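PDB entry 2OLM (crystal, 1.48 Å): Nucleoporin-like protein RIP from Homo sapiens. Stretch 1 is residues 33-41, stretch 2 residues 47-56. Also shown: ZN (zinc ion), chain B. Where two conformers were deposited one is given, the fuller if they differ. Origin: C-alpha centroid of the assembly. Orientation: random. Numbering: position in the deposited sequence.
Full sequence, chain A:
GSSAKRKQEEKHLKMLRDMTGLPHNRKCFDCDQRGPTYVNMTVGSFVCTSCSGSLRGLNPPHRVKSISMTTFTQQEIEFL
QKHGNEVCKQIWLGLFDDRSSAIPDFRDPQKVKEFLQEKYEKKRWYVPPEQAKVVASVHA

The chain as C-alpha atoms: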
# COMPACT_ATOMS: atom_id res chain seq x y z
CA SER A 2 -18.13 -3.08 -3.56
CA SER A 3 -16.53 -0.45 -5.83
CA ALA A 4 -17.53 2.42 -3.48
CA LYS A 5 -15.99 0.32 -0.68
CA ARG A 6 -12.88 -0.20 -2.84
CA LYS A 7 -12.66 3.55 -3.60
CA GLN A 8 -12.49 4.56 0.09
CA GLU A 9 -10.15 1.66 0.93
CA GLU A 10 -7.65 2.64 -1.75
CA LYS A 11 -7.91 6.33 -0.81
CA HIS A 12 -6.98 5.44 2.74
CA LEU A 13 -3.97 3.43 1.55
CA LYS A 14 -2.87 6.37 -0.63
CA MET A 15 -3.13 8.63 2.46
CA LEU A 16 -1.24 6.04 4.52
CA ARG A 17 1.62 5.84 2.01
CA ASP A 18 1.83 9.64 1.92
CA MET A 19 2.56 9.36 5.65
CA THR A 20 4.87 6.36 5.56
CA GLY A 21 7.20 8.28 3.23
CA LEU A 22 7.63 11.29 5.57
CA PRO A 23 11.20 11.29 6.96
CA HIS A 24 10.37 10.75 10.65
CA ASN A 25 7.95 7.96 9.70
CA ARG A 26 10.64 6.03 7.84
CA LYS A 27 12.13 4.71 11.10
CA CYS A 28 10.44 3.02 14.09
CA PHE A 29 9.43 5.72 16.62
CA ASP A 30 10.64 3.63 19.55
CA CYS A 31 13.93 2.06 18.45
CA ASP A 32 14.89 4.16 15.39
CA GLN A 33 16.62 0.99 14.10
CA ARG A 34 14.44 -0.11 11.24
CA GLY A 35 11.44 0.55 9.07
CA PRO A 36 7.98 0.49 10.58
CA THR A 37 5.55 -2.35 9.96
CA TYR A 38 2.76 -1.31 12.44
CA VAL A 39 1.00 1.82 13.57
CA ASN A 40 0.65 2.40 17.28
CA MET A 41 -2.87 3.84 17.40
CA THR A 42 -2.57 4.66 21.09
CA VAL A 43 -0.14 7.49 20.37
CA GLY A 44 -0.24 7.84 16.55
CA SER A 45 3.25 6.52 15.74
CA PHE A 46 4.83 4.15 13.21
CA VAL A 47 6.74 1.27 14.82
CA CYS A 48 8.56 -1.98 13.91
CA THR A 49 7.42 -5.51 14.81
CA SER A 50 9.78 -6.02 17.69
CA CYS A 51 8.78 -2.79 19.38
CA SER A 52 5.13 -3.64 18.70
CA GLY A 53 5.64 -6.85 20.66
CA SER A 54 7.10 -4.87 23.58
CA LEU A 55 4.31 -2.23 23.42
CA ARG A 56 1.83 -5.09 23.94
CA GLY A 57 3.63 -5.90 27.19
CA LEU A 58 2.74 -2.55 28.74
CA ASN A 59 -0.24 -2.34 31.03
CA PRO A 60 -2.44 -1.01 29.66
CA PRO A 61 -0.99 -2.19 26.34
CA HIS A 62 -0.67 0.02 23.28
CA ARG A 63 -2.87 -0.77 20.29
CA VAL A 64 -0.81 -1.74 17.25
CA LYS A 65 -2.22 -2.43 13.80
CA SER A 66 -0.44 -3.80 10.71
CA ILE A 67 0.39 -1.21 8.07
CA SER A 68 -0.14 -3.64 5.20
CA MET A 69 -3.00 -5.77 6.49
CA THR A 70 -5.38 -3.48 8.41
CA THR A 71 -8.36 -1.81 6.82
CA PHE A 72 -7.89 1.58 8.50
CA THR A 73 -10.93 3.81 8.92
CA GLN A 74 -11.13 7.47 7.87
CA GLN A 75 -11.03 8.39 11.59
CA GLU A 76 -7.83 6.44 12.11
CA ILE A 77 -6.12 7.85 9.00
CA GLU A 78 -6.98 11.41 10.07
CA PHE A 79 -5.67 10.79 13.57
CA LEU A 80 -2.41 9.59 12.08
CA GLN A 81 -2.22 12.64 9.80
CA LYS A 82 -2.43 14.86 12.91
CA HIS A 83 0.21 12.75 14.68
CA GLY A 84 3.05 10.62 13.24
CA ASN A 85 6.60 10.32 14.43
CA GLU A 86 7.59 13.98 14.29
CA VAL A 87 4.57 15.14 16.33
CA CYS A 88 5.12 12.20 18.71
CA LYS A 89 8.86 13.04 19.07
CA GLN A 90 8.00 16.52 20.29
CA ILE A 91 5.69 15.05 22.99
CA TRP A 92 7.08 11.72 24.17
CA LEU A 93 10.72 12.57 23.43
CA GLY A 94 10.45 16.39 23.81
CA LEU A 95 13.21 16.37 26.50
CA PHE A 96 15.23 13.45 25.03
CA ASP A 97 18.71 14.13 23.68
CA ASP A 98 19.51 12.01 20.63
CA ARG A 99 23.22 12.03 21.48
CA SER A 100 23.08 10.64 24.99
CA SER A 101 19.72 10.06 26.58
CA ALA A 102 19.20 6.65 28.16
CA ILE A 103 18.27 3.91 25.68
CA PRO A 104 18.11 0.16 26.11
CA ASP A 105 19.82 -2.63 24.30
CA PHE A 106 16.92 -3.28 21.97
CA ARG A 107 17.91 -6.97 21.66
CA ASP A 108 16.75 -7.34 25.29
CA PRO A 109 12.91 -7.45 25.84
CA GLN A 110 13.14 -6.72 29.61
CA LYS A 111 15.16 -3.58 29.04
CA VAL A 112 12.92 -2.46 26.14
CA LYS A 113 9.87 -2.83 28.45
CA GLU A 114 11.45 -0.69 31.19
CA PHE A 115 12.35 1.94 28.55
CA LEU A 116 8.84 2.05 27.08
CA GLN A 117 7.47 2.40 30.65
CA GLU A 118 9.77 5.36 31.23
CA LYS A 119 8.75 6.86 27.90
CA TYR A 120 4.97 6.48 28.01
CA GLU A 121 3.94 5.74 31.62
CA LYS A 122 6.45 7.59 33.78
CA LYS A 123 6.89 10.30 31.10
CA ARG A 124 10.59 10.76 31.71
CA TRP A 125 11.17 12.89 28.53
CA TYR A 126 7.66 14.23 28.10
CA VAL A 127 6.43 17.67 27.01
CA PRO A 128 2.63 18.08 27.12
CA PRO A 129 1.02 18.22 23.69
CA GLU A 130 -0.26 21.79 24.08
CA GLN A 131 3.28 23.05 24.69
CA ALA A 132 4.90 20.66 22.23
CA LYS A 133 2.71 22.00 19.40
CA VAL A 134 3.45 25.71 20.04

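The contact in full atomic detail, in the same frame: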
# COMPACT_ATOMS: atom_id res chain seq x y z
N GLN A 33 15.62 1.94 14.65
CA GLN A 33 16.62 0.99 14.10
C GLN A 33 16.19 0.40 12.80
O GLN A 33 17.02 -0.17 12.09
CB GLN A 33 16.88 -0.17 15.05
CG GLN A 33 17.64 0.16 16.32
CD GLN A 33 18.17 -1.07 17.04
OE1 GLN A 33 17.46 -2.07 17.20
NE2 GLN A 33 19.41 -1.00 17.50
N ARG A 34 14.90 0.45 12.49
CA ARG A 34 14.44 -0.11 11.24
C ARG A 34 13.12 0.48 10.81
O ARG A 34 12.54 1.30 11.53
CB ARG A 34 14.29 -1.60 11.38
CG ARG A 34 13.29 -1.96 12.41
CD ARG A 34 13.30 -3.45 12.60
NE ARG A 34 14.57 -3.92 13.14
CZ ARG A 34 14.88 -4.00 14.43
NH1 ARG A 34 14.02 -3.62 15.38
NH2 ARG A 34 16.08 -4.45 14.80
N GLY A 35 12.68 0.09 9.62
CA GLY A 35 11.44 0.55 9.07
C GLY A 35 10.22 0.06 9.83
O GLY A 35 10.22 -1.07 10.36
N PRO A 36 9.22 0.91 9.93
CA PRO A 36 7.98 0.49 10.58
C PRO A 36 7.15 -0.47 9.75
O PRO A 36 7.09 -0.39 8.53
CB PRO A 36 7.23 1.78 10.84
CG PRO A 36 7.79 2.75 9.93
CD PRO A 36 9.16 2.31 9.52
N THR A 37 6.47 -1.35 10.49
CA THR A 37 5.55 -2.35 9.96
C THR A 37 4.14 -2.22 10.58
O THR A 37 3.19 -2.83 10.10
CB THR A 37 6.08 -3.74 10.30
OG1 THR A 37 6.49 -3.79 11.67
CG2 THR A 37 7.31 -4.07 9.43
N TYR A 38 4.03 -1.52 11.73
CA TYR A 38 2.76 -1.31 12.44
C TYR A 38 2.57 0.16 12.75
O TYR A 38 3.51 0.92 12.79
CB TYR A 38 2.74 -2.10 13.77
CG TYR A 38 2.59 -3.59 13.49
CD1 TYR A 38 1.37 -4.23 13.62
CD2 TYR A 38 3.66 -4.32 13.02
CE1 TYR A 38 1.21 -5.55 13.29
CE2 TYR A 38 3.51 -5.66 12.69
CZ TYR A 38 2.29 -6.25 12.82
OH TYR A 38 2.14 -7.58 12.43
N VAL A 39 1.31 0.54 12.92
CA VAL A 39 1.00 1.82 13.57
C VAL A 39 0.55 1.55 14.99
O VAL A 39 -0.19 0.60 15.29
CB VAL A 39 -0.06 2.67 12.86
CG1 VAL A 39 0.50 3.25 11.52
CG2 VAL A 39 -1.34 1.88 12.68
N ASN A 40 1.05 2.40 15.89
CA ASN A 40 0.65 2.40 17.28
C ASN A 40 -0.44 3.44 17.38
O ASN A 40 -0.18 4.64 17.41
CB ASN A 40 1.80 2.71 18.20
CG ASN A 40 1.39 2.82 19.62
OD1 ASN A 40 0.21 2.75 19.90
ND2 ASN A 40 2.36 3.00 20.54
N MET A 41 -1.69 2.97 17.36
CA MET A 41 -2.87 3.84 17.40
C MET A 41 -3.09 4.53 18.73
O MET A 41 -3.79 5.52 18.79
CB MET A 41 -4.14 3.02 17.03
CG MET A 41 -4.25 2.71 15.51
SD MET A 41 -4.22 4.16 14.43
CE MET A 41 -5.41 5.16 15.16
N VAL A 47 5.80 2.08 14.03
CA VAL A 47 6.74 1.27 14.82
C VAL A 47 7.04 -0.06 14.10
O VAL A 47 6.27 -0.51 13.27
CB VAL A 47 6.22 0.97 16.25
CG1 VAL A 47 6.18 2.27 17.04
CG2 VAL A 47 4.78 0.38 16.21
N CYS A 48 8.12 -0.70 14.50
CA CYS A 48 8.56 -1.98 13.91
C CYS A 48 7.88 -3.14 14.67
O CYS A 48 7.18 -2.94 15.68
CB CYS A 48 10.10 -2.09 14.01
SG CYS A 48 10.79 -2.46 15.62
N THR A 49 8.05 -4.39 14.19
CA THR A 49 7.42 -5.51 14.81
C THR A 49 7.90 -5.83 16.19
O THR A 49 7.12 -6.16 17.08
CB THR A 49 7.56 -6.73 13.86
OG1 THR A 49 6.99 -6.37 12.59
CG2 THR A 49 6.92 -7.95 14.49
N SER A 50 9.22 -5.72 16.42
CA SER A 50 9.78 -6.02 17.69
C SER A 50 9.28 -5.04 18.76
O SER A 50 8.87 -5.44 19.84
CB SER A 50 11.30 -6.03 17.63
OG SER A 50 11.83 -6.40 18.86
N CYS A 51 9.29 -3.76 18.42
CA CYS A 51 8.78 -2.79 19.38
C CYS A 51 7.30 -2.97 19.58
O CYS A 51 6.84 -2.80 20.73
CB CYS A 51 9.07 -1.38 18.91
SG CYS A 51 10.84 -0.92 19.06
N SER A 52 6.55 -3.34 18.53
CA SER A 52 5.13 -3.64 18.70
C SER A 52 4.92 -4.75 19.73
O SER A 52 4.03 -4.69 20.58
CB SER A 52 4.50 -4.01 17.39
OG SER A 52 4.50 -2.95 16.47
N GLY A 53 5.73 -5.80 19.66
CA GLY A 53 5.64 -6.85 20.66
C GLY A 53 5.85 -6.34 22.08
O GLY A 53 5.14 -6.73 23.01
N SER A 54 6.84 -5.46 22.26
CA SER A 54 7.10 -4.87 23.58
C SER A 54 5.99 -3.90 24.06
O SER A 54 5.66 -3.89 25.24
CB SER A 54 8.45 -4.17 23.62
OG SER A 54 9.48 -5.15 23.44
N LEU A 55 5.43 -3.14 23.13
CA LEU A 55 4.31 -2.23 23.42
C LEU A 55 3.10 -3.00 23.92
O LEU A 55 2.30 -2.48 24.74
CB LEU A 55 3.95 -1.47 22.17
CG LEU A 55 4.92 -0.31 21.79
CD1 LEU A 55 4.73 0.12 20.33
CD2 LEU A 55 4.77 0.91 22.75
N ARG A 56 2.92 -4.22 23.42
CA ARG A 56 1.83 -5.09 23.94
C ARG A 56 2.09 -5.63 25.34
O ARG A 56 1.16 -6.17 25.99
CB ARG A 56 1.55 -6.26 22.98
CG ARG A 56 1.08 -5.82 21.65
CD ARG A 56 -0.20 -5.09 21.69
NE ARG A 56 -1.26 -5.84 22.35
CZ ARG A 56 -2.45 -5.35 22.66
NH1 ARG A 56 -2.79 -4.08 22.43
NH2 ARG A 56 -3.33 -6.15 23.26
ZN ZN B . 11.39 -0.57 16.80

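The two stretches meet first through their backbones. Tyr 38 and Val 47 form an antiparallel, hydrogen-bonded bridge. Val 47 N donates to Tyr 38 O at 2.9 Å, and Tyr 38 N donates to Val 47 O at 2.9 Å. Val 47 O also accepts from Thr 37 N at 2.9 Å, so one carbonyl serves two successive amides. Beyond the bridge, stretch 2 turns into a helix that begins at Thr 49.

Cys 48 holds the N-cap position and combines several roles. Its SG binds the zinc ion at 2.3 Å, and Cys 51 SG binds the same ion at 2.4 Å; two further ligands come from elsewhere in the structure. Cys 48 SG also accepts a capping bond from Cys 51 N at 3.4 Å. From stretch 1, Arg 34 NH1 donates to Cys 48 SG at 3.4 Å. The sulfur lies at the edge of the guanidinium, near its plane, where the N-H groups point. A metal-bound thiolate carries negative charge, which suits a cationic donor.

Hydroxyl groups make a second polar link. Thr 37 OG1 and Thr 49 OG1 are hydrogen-bonded at 2.8 Å, tying the loop before the strand to the first turn of the helix. Thr 49 OG1 also sits at the edge of the Tyr 38 ring, 3.6 Å from Tyr 38 CE2. Ser 52 OG donates to Cys 48 O at 2.8 Å within its own stretch and packs 3.3 Å from Tyr 38 CB.

Apolar packing completes the contact. Tyr 38 and Val 47 project from the same face of the sheet, with Tyr 38 CB 4.0 Å from Val 47 CG2. Asn 40 points toward stretch 2. Its ND2 lies 3.7 Å from Leu 55 CD1, a van der Waals contact, while the amide's hydrogen bonds are made outside these stretches.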